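Local coordinates for cyclopenase asqI (Emericella nidulans, PDB 5YY3), which catalyses the zinc-dependent ring contraction of 4'-methoxycyclopenin to 4'-methoxyviridicatin, with loss of methyl isocyanate, in aspoquinolone mycotoxin biosynthesis, at the interface of chains A and B and the interface of chains A and C. Residues are numbered along the deposited sequence; one frame, centred on the assembly and turned at random. Chains: chain A/B/C, Uncharacterized protein AsqI.

Contact 1: the interface of chains A and B. Residues chain A 236-239, 241, 398; chain B 237-239, 242.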
loop_
_atom_site.group_PDB
_atom_site.type_symbol
_atom_site.label_atom_id
_atom_site.label_comp_id
_atom_site.label_asym_id
_atom_site.label_seq_id
_atom_site.Cartn_x
_atom_site.Cartn_y
_atom_site.Cartn_z
ATOM N N LEU A 236 7.867 -2.828 14.244
ATOM C CA LEU A 236 8.982 -3.280 15.050
ATOM C C LEU A 236 9.053 -4.805 14.936
ATOM O O LEU A 236 8.074 -5.460 14.562
ATOM C CB LEU A 236 8.815 -2.835 16.505
ATOM C CG LEU A 236 8.917 -1.340 16.854
ATOM C CD1 LEU A 236 8.492 -1.089 18.300
ATOM C CD2 LEU A 236 10.316 -0.781 16.608
ATOM N N VAL A 237 10.213 -5.374 15.237
ATOM C CA VAL A 237 10.390 -6.815 15.120
ATOM C C VAL A 237 9.711 -7.586 16.251
ATOM O O VAL A 237 9.835 -7.207 17.424
ATOM C CB VAL A 237 11.880 -7.167 15.086
ATOM C CG1 VAL A 237 12.095 -8.621 15.431
ATOM C CG2 VAL A 237 12.462 -6.825 13.718
ATOM N N ARG A 238 8.987 -8.656 15.903
ATOM C CA ARG A 238 8.464 -9.582 16.908
ATOM C C ARG A 238 9.589 -10.501 17.359
ATOM O O ARG A 238 10.107 -11.283 16.570
ATOM C CB ARG A 238 7.293 -10.405 16.373
ATOM C CG ARG A 238 6.512 -11.154 17.477
ATOM C CD ARG A 238 5.623 -12.283 16.902
ATOM N NE ARG A 238 5.099 -11.879 15.610
ATOM C CZ ARG A 238 4.901 -12.678 14.570
ATOM N NH1 ARG A 238 5.165 -13.976 14.628
ATOM N NH2 ARG A 238 4.422 -12.156 13.456
ATOM N N PRO A 239 9.972 -10.419 18.632
ATOM C CA PRO A 239 11.077 -11.285 19.067
ATOM C C PRO A 239 10.680 -12.746 19.029
ATOM O O PRO A 239 9.493 -13.056 19.107
ATOM C CB PRO A 239 11.352 -10.826 20.497
ATOM C CG PRO A 239 10.076 -10.178 20.937
ATOM C CD PRO A 239 9.449 -9.574 19.717
ATOM N N ASN A 241 10.452 -14.997 21.131
ATOM C CA ASN A 241 10.328 -15.329 22.553
ATOM C C ASN A 241 9.519 -16.607 22.777
ATOM O O ASN A 241 9.776 -17.353 23.725
ATOM C CB ASN A 241 9.697 -14.168 23.324
ATOM C CG ASN A 241 10.674 -13.015 23.559
ATOM O OD1 ASN A 241 11.883 -13.221 23.640
ATOM N ND2 ASN A 241 10.149 -11.795 23.649
ATOM N N LYS A 398 16.675 -10.389 18.490
ATOM C CA LYS A 398 15.884 -9.592 19.429
ATOM C C LYS A 398 15.500 -10.430 20.653
ATOM O O LYS A 398 15.329 -9.884 21.743
ATOM C CB LYS A 398 14.630 -8.994 18.780
ATOM C CG LYS A 398 13.899 -8.042 19.742
ATOM C CD LYS A 398 12.919 -7.121 19.041
ATOM C CE LYS A 398 12.014 -6.407 20.048
ATOM N NZ LYS A 398 10.938 -5.591 19.372
ATOM N N VAL B 237 -0.280 -10.730 15.815
ATOM C CA VAL B 237 -0.137 -9.809 16.935
ATOM C C VAL B 237 1.155 -10.032 17.719
ATOM O O VAL B 237 1.505 -11.179 18.029
ATOM C CB VAL B 237 -1.335 -9.930 17.880
ATOM C CG1 VAL B 237 -1.006 -9.360 19.238
ATOM C CG2 VAL B 237 -2.552 -9.244 17.266
ATOM N N ARG B 238 1.867 -8.943 18.032
ATOM C CA ARG B 238 3.005 -9.014 18.949
ATOM C C ARG B 238 2.481 -9.069 20.375
ATOM O O ARG B 238 1.862 -8.123 20.847
ATOM C CB ARG B 238 3.951 -7.825 18.780
ATOM C CG ARG B 238 5.312 -8.016 19.488
ATOM C CD ARG B 238 6.073 -6.681 19.664
ATOM N NE ARG B 238 5.818 -5.823 18.521
ATOM C CZ ARG B 238 5.695 -4.502 18.557
ATOM N NH1 ARG B 238 5.811 -3.820 19.688
ATOM N NH2 ARG B 238 5.457 -3.861 17.428
ATOM N N PRO B 239 2.728 -10.175 21.075
ATOM C CA PRO B 239 2.201 -10.244 22.446
ATOM C C PRO B 239 2.874 -9.232 23.348
ATOM O O PRO B 239 3.996 -8.815 23.065
ATOM C CB PRO B 239 2.523 -11.672 22.882
ATOM C CG PRO B 239 3.658 -12.089 21.999
ATOM C CD PRO B 239 3.476 -11.382 20.690
ATOM N N GLN B 242 7.023 -8.400 26.760
ATOM C CA GLN B 242 7.999 -7.466 27.294
ATOM C C GLN B 242 7.267 -6.186 27.741
ATOM O O GLN B 242 6.665 -5.485 26.930
ATOM C CB GLN B 242 9.087 -7.171 26.237
ATOM C CG GLN B 242 9.756 -8.442 25.645
ATOM C CD GLN B 242 10.859 -8.151 24.597
ATOM O OE1 GLN B 242 11.097 -6.996 24.209
ATOM N NE2 GLN B 242 11.519 -9.217 24.119
HETATM O O HOH W 1 13.942 -7.407 23.353
HETATM O O HOH W 2 5.530 -6.747 15.909
#
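Residues 236-239 of chain A run as an extended loop, all in the beta and polyproline region of phi and psi, and meet the same loop of chain B around a two-fold axis. The two copies of Arg238 lie at the centre. In each, CG stands anti to the backbone N (chi1 -167°), and the chain bends at chi3 (-35°). The side chains slide past each other in opposite directions, touching through their methylenes, with A:Arg238 CG 3.9 Å from B:Arg238 CG. Their guanidinium planes are nearly coplanar in orientation, but the head groups are carried apart, which should ease repulsion between the like charges. B:Arg238 thus reaches over to A:Leu236, crossing it obliquely, and its NH2 comes to 3.6 Å from A:Leu236 CB. Water 2 sits at the edge of this guanidinium, in its plane; B:Arg238 NE gives it a nearly straight bond of 2.8 Å (169° at H), NH2 a longer and more bent one. The water passes the contact on to the carbonyl A:Leu236 O, 3.2 Å from it. A second polar relay involves B:Gln242, extended beyond CG: its OE1 is 3.0 Å from water 1, which also meets the backbone carbonyl A:Lys398 O. The amide end of B:Gln242 points tip to tip at A:Pro239, with NE2 3.6 Å from the ring CG, and crosses A:Asn241 at about a right angle. As modelled, A:Asn241 ND2 and B:Gln242 NE2 face each other at 3.0 Å, two donors, so one of the amides may be flipped. On the side of the loop that faces chain B, the extended A:Lys398 sends its ammonium NZ to A:Val237 O (2.8 Å), in the carbonyl plane, and so steadies the 236-239 backbone. The loop follows helix 210-231 and packs beside helix 391-410, which bears A:Lys398, within the hemocyanin-like copper-domain region that here serves a zinc enzyme.

Contact 2: the interface of chains A and C. Residues chain A 448-453, 459, 648-649; chain C 157-161, 255.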
loop_
_atom_site.group_PDB
_atom_site.type_symbol
_atom_site.label_atom_id
_atom_site.label_comp_id
_atom_site.label_asym_id
_atom_site.label_seq_id
_atom_site.Cartn_x
_atom_site.Cartn_y
_atom_site.Cartn_z
ATOM N N LEU A 448 20.367 6.612 -0.934
ATOM C CA LEU A 448 20.209 5.247 -1.394
ATOM C C LEU A 448 20.667 5.212 -2.836
ATOM O O LEU A 448 20.033 5.795 -3.691
ATOM C CB LEU A 448 18.754 4.778 -1.249
ATOM C CG LEU A 448 18.371 4.680 0.233
ATOM C CD1 LEU A 448 16.934 5.058 0.515
ATOM C CD2 LEU A 448 18.673 3.288 0.792
ATOM N N GLY A 449 21.802 4.570 -3.088
ATOM C CA GLY A 449 22.274 4.365 -4.440
ATOM C C GLY A 449 22.001 2.937 -4.874
ATOM O O GLY A 449 21.392 2.159 -4.138
ATOM N N PRO A 450 22.458 2.578 -6.073
ATOM C CA PRO A 450 22.309 1.231 -6.622
ATOM C C PRO A 450 23.032 0.168 -5.790
ATOM O O PRO A 450 24.121 0.407 -5.263
ATOM C CB PRO A 450 22.939 1.348 -8.016
ATOM C CG PRO A 450 22.960 2.819 -8.313
ATOM C CD PRO A 450 23.160 3.480 -6.998
ATOM N N PRO A 451 22.419 -1.006 -5.653
ATOM C CA PRO A 451 23.149 -2.093 -4.991
ATOM C C PRO A 451 24.171 -2.649 -5.955
ATOM O O PRO A 451 23.990 -2.549 -7.177
ATOM C CB PRO A 451 22.060 -3.127 -4.686
ATOM C CG PRO A 451 21.034 -2.900 -5.791
ATOM C CD PRO A 451 21.062 -1.397 -6.070
ATOM N N ALA A 452 25.238 -3.211 -5.413
ATOM C CA ALA A 452 26.201 -3.935 -6.212
ATOM C C ALA A 452 25.798 -5.417 -6.245
ATOM O O ALA A 452 26.081 -6.169 -5.313
ATOM C CB ALA A 452 27.601 -3.750 -5.650
ATOM N N VAL A 453 25.122 -5.822 -7.319
ATOM C CA VAL A 453 24.527 -7.161 -7.415
ATOM C C VAL A 453 25.570 -8.269 -7.383
ATOM O O VAL A 453 25.316 -9.347 -6.850
ATOM C CB VAL A 453 23.692 -7.304 -8.694
ATOM C CG1 VAL A 453 23.034 -8.660 -8.750
ATOM C CG2 VAL A 453 22.641 -6.227 -8.747
ATOM N N LYS A 459 18.212 -4.144 -3.774
ATOM C CA LYS A 459 17.310 -3.000 -3.606
ATOM C C LYS A 459 18.007 -1.634 -3.516
ATOM O O LYS A 459 17.538 -0.673 -4.113
ATOM C CB LYS A 459 16.409 -3.217 -2.378
ATOM C CG LYS A 459 15.395 -4.365 -2.556
ATOM C CD LYS A 459 14.112 -4.112 -1.746
ATOM C CE LYS A 459 13.078 -5.225 -1.935
ATOM N NZ LYS A 459 13.609 -6.587 -1.568
ATOM N N LYS A 648 20.117 8.432 -4.698
ATOM C CA LYS A 648 21.100 8.799 -5.720
ATOM C C LYS A 648 21.222 7.717 -6.774
ATOM O O LYS A 648 21.881 6.696 -6.554
ATOM C CB LYS A 648 22.475 9.087 -5.108
ATOM C CG LYS A 648 22.470 10.283 -4.187
ATOM C CD LYS A 648 23.835 10.958 -4.081
ATOM C CE LYS A 648 24.930 10.009 -3.610
ATOM N NZ LYS A 648 26.061 10.796 -3.004
ATOM N N PHE A 649 20.588 7.957 -7.925
ATOM C CA PHE A 649 20.539 7.011 -9.028
ATOM C C PHE A 649 21.908 6.762 -9.682
ATOM O O PHE A 649 22.688 7.698 -9.927
ATOM C CB PHE A 649 19.530 7.510 -10.074
ATOM C CG PHE A 649 18.097 7.475 -9.595
ATOM C CD1 PHE A 649 17.409 6.271 -9.511
ATOM C CD2 PHE A 649 17.444 8.638 -9.216
ATOM C CE1 PHE A 649 16.102 6.229 -9.053
ATOM C CE2 PHE A 649 16.130 8.604 -8.766
ATOM C CZ PHE A 649 15.458 7.404 -8.693
ATOM N N VAL C 157 28.483 -4.444 -10.816
ATOM C CA VAL C 157 27.218 -4.522 -11.516
ATOM C C VAL C 157 26.149 -3.843 -10.677
ATOM O O VAL C 157 25.785 -4.318 -9.597
ATOM C CB VAL C 157 26.829 -5.974 -11.825
ATOM C CG1 VAL C 157 25.590 -6.020 -12.724
ATOM C CG2 VAL C 157 28.003 -6.704 -12.475
ATOM N N ALA C 158 25.660 -2.715 -11.172
ATOM C CA ALA C 158 24.654 -1.941 -10.460
ATOM C C ALA C 158 23.278 -2.517 -10.708
ATOM O O ALA C 158 22.883 -2.726 -11.843
ATOM C CB ALA C 158 24.703 -0.480 -10.890
ATOM N N GLY C 159 22.549 -2.789 -9.640
ATOM C CA GLY C 159 21.185 -3.259 -9.793
ATOM C C GLY C 159 20.243 -2.079 -9.711
ATOM O O GLY C 159 20.677 -0.930 -9.690
ATOM N N GLU C 160 18.952 -2.369 -9.660
ATOM C CA GLU C 160 17.921 -1.351 -9.626
ATOM C C GLU C 160 17.683 -0.879 -8.193
ATOM O O GLU C 160 17.829 -1.646 -7.250
ATOM C CB GLU C 160 16.630 -1.917 -10.230
ATOM C CG GLU C 160 15.473 -0.950 -10.326
ATOM C CD GLU C 160 14.148 -1.674 -10.463
ATOM O OE1 GLU C 160 13.997 -2.768 -9.865
ATOM O OE2 GLU C 160 13.265 -1.145 -11.170
ATOM N N ILE C 161 17.325 0.389 -8.025
ATOM C CA ILE C 161 16.935 0.886 -6.716
ATOM C C ILE C 161 15.448 0.566 -6.478
ATOM O O ILE C 161 14.585 1.289 -6.992
ATOM C CB ILE C 161 17.224 2.409 -6.611
ATOM C CG1 ILE C 161 18.706 2.682 -6.871
ATOM C CG2 ILE C 161 16.852 2.974 -5.242
ATOM C CD1 ILE C 161 19.147 4.121 -6.569
ATOM N N SER C 255 19.935 1.230 -13.366
ATOM C CA SER C 255 21.174 1.887 -12.974
ATOM C C SER C 255 22.326 1.645 -13.952
ATOM O O SER C 255 23.147 2.522 -14.176
ATOM C CB SER C 255 21.547 1.425 -11.579
ATOM O OG SER C 255 20.352 1.161 -10.856
HETATM O O HOH W 3 17.444 -4.201 -6.827
#
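A short intermolecular antiparallel beta bridge, pairing A:Ala452 with C:Ala158, joins the proline-rich loop after strand 443-449 of chain A to the loop 157-161 of chain C. Two backbone hydrogen bonds flank it. C:Gly159 N gives a nearly straight bond to A:Pro451 O (2.9 Å, 168° at H), in the carbonyl plane; A:Val453 N donates to C:Val157 O at 2.8 Å, approaching nearly along the C=O axis. A:Val453 CG2, anti to its own carbonyl carbon, rests on C:Gly159 CA (3.5 Å), where the absence of a side chain lets the methyl come close to the backbone. On the other side of the bridge A:Pro450 turns its CB and CG toward C:Ser255 CB, with CG 3.8 Å away, while its CB also touches the methyl of C:Ala158. C:Ile161 supplies the main apolar plug: CG1 is anti to the carbonyl carbon (chi1 -58°) and the chain is extended at chi2 (-171°), which carries CD1 across the A:Gly449-A:Pro450 backbone. There CD1 lies 3.5 Å from A:Gly449 C and 4.0 Å from A:Phe649 CD1, above the rim of that ring, which the side chain crosses obliquely. Water 3 links A:Lys459 N to C:Glu160 O, 2.6 Å from the latter. Backbone pairing and hydrophobic packing together tie the Ig-like region of one subunit to a loop of its neighbour, probably helping to hold the deposited four-chain assembly together, if that assembly is the biological one.

About 32 Å separates the centres of contacts 1 and 2, which share no residues and join chain A to different partners. Contact 1 sets a loop and a helix of the copper-domain region of chain A against the same loop of chain B, whereas contact 2 sets the Ig-like region of chain A against a loop and 3-10 helix 255-257 in the copper-domain region of chain C. Each interface is two-fold symmetric, so every patch recurs with the chains exchanged. Two such dyads can build the four-subunit deposited assembly, in which each chain could use both surfaces; the coordinates alone do not show whether this tetramer forms in solution.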